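Local coordinates for type II secretion system protein H (Vibrio cholerae, PDB 4DQ9) that forms part of the pseudopilus tip complex, critical for recognising and binding substrates, such as proteases and toxins, of the type II secretion system, at residues L18-E23 with L115-S120. Sequence-based numbering, arbitrary orientation.
Sequences LLLNEE and LFVLSS
Glu-23 N donates a hydrogen bond to Leu-19 O (2.8 Å), closing the helical turn whose middle residues, Leu-20 and Asn-21, pack against Val-117. No hydrogen bond joins 18-23 to 115-120, so the contact rests on apolar packing around the two methyl branches of the valine. CG1 of Val-117 makes the closer approach and lies against the helix backbone itself, 3.5 Å from CA of Asn-21 and 3.7 Å from C of Leu-20. It therefore meets the peptide link between these residues as well as their side chains. Its reach follows from the torsion: CG1 stands anti to the backbone N of Val-117 (chi1 180°), and the CB that carries it points toward the helix. A short branched residue suits this place, where CA of Asn-21 and CA of Val-117, the closest such pair, stand 5.9 Å apart.

The arrangement belongs to the pilin-like fold of pseudopilins, in which the long N-terminal helix, here 2-27, packs on an antiparallel sheet. Strand 115-117 is one of the two edge strands of that sheet within the chain, and Val-117 pairs through its backbone with Phe-31 of the adjoining strand.

The side chains of Leu-20 and Val-117 cross at about a right angle. CB of the leucine sits 4.0 Å from CG1 of Val-117, while its CD1 meets the other branch, CG2, more loosely at 4.2 Å. The longer leucine side chain also touches Phe-31, Val-33 and Trp-56, which suits a buried position facing the sheet. Asn-21 brings CB to 4.1 Å from CG1 of Val-117, and a polar group is tolerable here because the position is not fully buried; its side chain also touches Val-123 and Leu-151. Glu-23 turns its carboxylate away from 115-120 and forms a salt bridge through OE1 with Lys-60.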
loop_
_atom_site.group_PDB
_atom_site.type_symbol
_atom_site.label_atom_id
_atom_site.label_comp_id
_atom_site.label_asym_id
_atom_site.label_seq_id
_atom_site.Cartn_x
_atom_site.Cartn_y
_atom_site.Cartn_z
ATOM N N LEU A 18 -18.852 -2.416 -1.609
ATOM C CA LEU A 18 -19.685 -1.729 -0.620
ATOM C C LEU A 18 -19.356 -2.324 0.715
ATOM O O LEU A 18 -19.200 -1.613 1.737
ATOM C CB LEU A 18 -21.150 -1.867 -0.976
ATOM C CG LEU A 18 -21.811 -0.969 -1.992
ATOM C CD1 LEU A 18 -23.407 -1.081 -1.825
ATOM C CD2 LEU A 18 -21.504 0.410 -1.912
ATOM N N LEU A 19 -19.260 -3.660 0.780
ATOM C CA LEU A 19 -19.014 -4.359 2.026
ATOM C C LEU A 19 -17.690 -3.934 2.636
ATOM O O LEU A 19 -17.567 -3.675 3.878
ATOM C CB LEU A 19 -19.074 -5.877 1.838
ATOM C CG LEU A 19 -19.167 -6.650 3.113
ATOM C CD1 LEU A 19 -19.908 -8.043 2.984
ATOM C CD2 LEU A 19 -17.725 -6.904 3.527
ATOM N N LEU A 20 -16.649 -3.836 1.807
ATOM C CA LEU A 20 -15.314 -3.507 2.317
ATOM C C LEU A 20 -15.327 -2.044 2.780
ATOM O O LEU A 20 -14.673 -1.779 3.799
ATOM C CB LEU A 20 -14.248 -3.497 1.232
ATOM C CG LEU A 20 -13.375 -4.665 0.850
ATOM C CD1 LEU A 20 -12.238 -4.194 -0.227
ATOM C CD2 LEU A 20 -12.946 -5.564 2.005
ATOM N N ASN A 21 -16.023 -1.121 2.111
ATOM C CA ASN A 21 -16.131 0.291 2.481
ATOM C C ASN A 21 -16.777 0.387 3.870
ATOM O O ASN A 21 -16.265 1.022 4.793
ATOM C CB ASN A 21 -16.886 1.093 1.436
ATOM C CG ASN A 21 -17.170 2.472 1.853
ATOM O OD1 ASN A 21 -16.250 3.279 2.177
ATOM N ND2 ASN A 21 -18.445 2.837 1.783
ATOM N N GLU A 22 -17.865 -0.351 4.037
ATOM C CA GLU A 22 -18.561 -0.488 5.326
ATOM C C GLU A 22 -17.665 -1.064 6.430
ATOM O O GLU A 22 -17.625 -0.507 7.497
ATOM C CB GLU A 22 -19.774 -1.373 5.073
ATOM C CG GLU A 22 -20.696 -1.707 6.255
ATOM C CD GLU A 22 -21.914 -2.501 5.802
ATOM O OE1 GLU A 22 -21.903 -3.236 4.787
ATOM O OE2 GLU A 22 -22.883 -2.486 6.536
ATOM N N GLU A 23 -16.845 -2.077 6.092
ATOM C CA GLU A 23 -15.968 -2.717 7.042
ATOM C C GLU A 23 -14.934 -1.710 7.495
ATOM O O GLU A 23 -14.615 -1.621 8.703
ATOM C CB GLU A 23 -15.314 -3.961 6.506
ATOM C CG GLU A 23 -14.754 -4.816 7.582
ATOM C CD GLU A 23 -15.763 -5.524 8.415
ATOM O OE1 GLU A 23 -16.983 -5.730 8.085
ATOM O OE2 GLU A 23 -15.298 -5.966 9.419
ATOM N N LEU A 115 -6.665 -0.162 -5.574
ATOM C CA LEU A 115 -7.807 0.537 -4.965
ATOM C C LEU A 115 -7.739 0.528 -3.471
ATOM O O LEU A 115 -7.822 -0.561 -2.884
ATOM C CB LEU A 115 -9.166 -0.007 -5.470
ATOM C CG LEU A 115 -9.382 -0.277 -6.953
ATOM C CD1 LEU A 115 -10.829 -0.810 -7.158
ATOM C CD2 LEU A 115 -9.120 1.025 -7.701
ATOM N N PHE A 116 -7.559 1.682 -2.835
ATOM C CA PHE A 116 -7.571 1.783 -1.425
ATOM C C PHE A 116 -8.946 2.064 -0.905
ATOM O O PHE A 116 -9.680 2.918 -1.453
ATOM C CB PHE A 116 -6.552 2.805 -0.913
ATOM C CG PHE A 116 -5.171 2.584 -1.453
ATOM C CD1 PHE A 116 -4.366 1.586 -0.873
ATOM C CD2 PHE A 116 -4.645 3.339 -2.466
ATOM C CE1 PHE A 116 -3.058 1.401 -1.367
ATOM C CE2 PHE A 116 -3.339 3.042 -3.024
ATOM C CZ PHE A 116 -2.555 2.089 -2.378
ATOM N N VAL A 117 -9.282 1.382 0.172
ATOM C CA VAL A 117 -10.603 1.461 0.799
ATOM C C VAL A 117 -10.300 1.782 2.261
ATOM O O VAL A 117 -10.170 0.861 3.093
ATOM C CB VAL A 117 -11.421 0.203 0.591
ATOM C CG1 VAL A 117 -12.874 0.297 1.294
ATOM C CG2 VAL A 117 -11.546 -0.122 -0.901
ATOM N N LEU A 118 -10.152 3.083 2.517
ATOM C CA LEU A 118 -9.579 3.529 3.775
ATOM C C LEU A 118 -10.663 3.677 4.913
ATOM O O LEU A 118 -11.852 3.870 4.658
ATOM C CB LEU A 118 -8.872 4.833 3.600
ATOM C CG LEU A 118 -7.813 4.953 2.476
ATOM C CD1 LEU A 118 -7.181 6.315 2.407
ATOM C CD2 LEU A 118 -6.838 3.858 2.638
ATOM N N SER A 119 -10.180 3.649 6.157
ATOM C CA SER A 119 -10.995 3.797 7.339
ATOM C C SER A 119 -11.777 5.096 7.415
ATOM O O SER A 119 -12.820 5.166 8.074
ATOM C CB SER A 119 -10.224 3.587 8.639
ATOM O OG SER A 119 -9.220 4.558 8.669
ATOM N N SER A 120 -11.288 6.104 6.684
ATOM C CA SER A 120 -11.955 7.406 6.615
ATOM C C SER A 120 -13.205 7.341 5.770
ATOM O O SER A 120 -13.938 8.314 5.695
ATOM C CB SER A 120 -11.024 8.389 5.881
ATOM O OG SER A 120 -10.773 7.935 4.534
#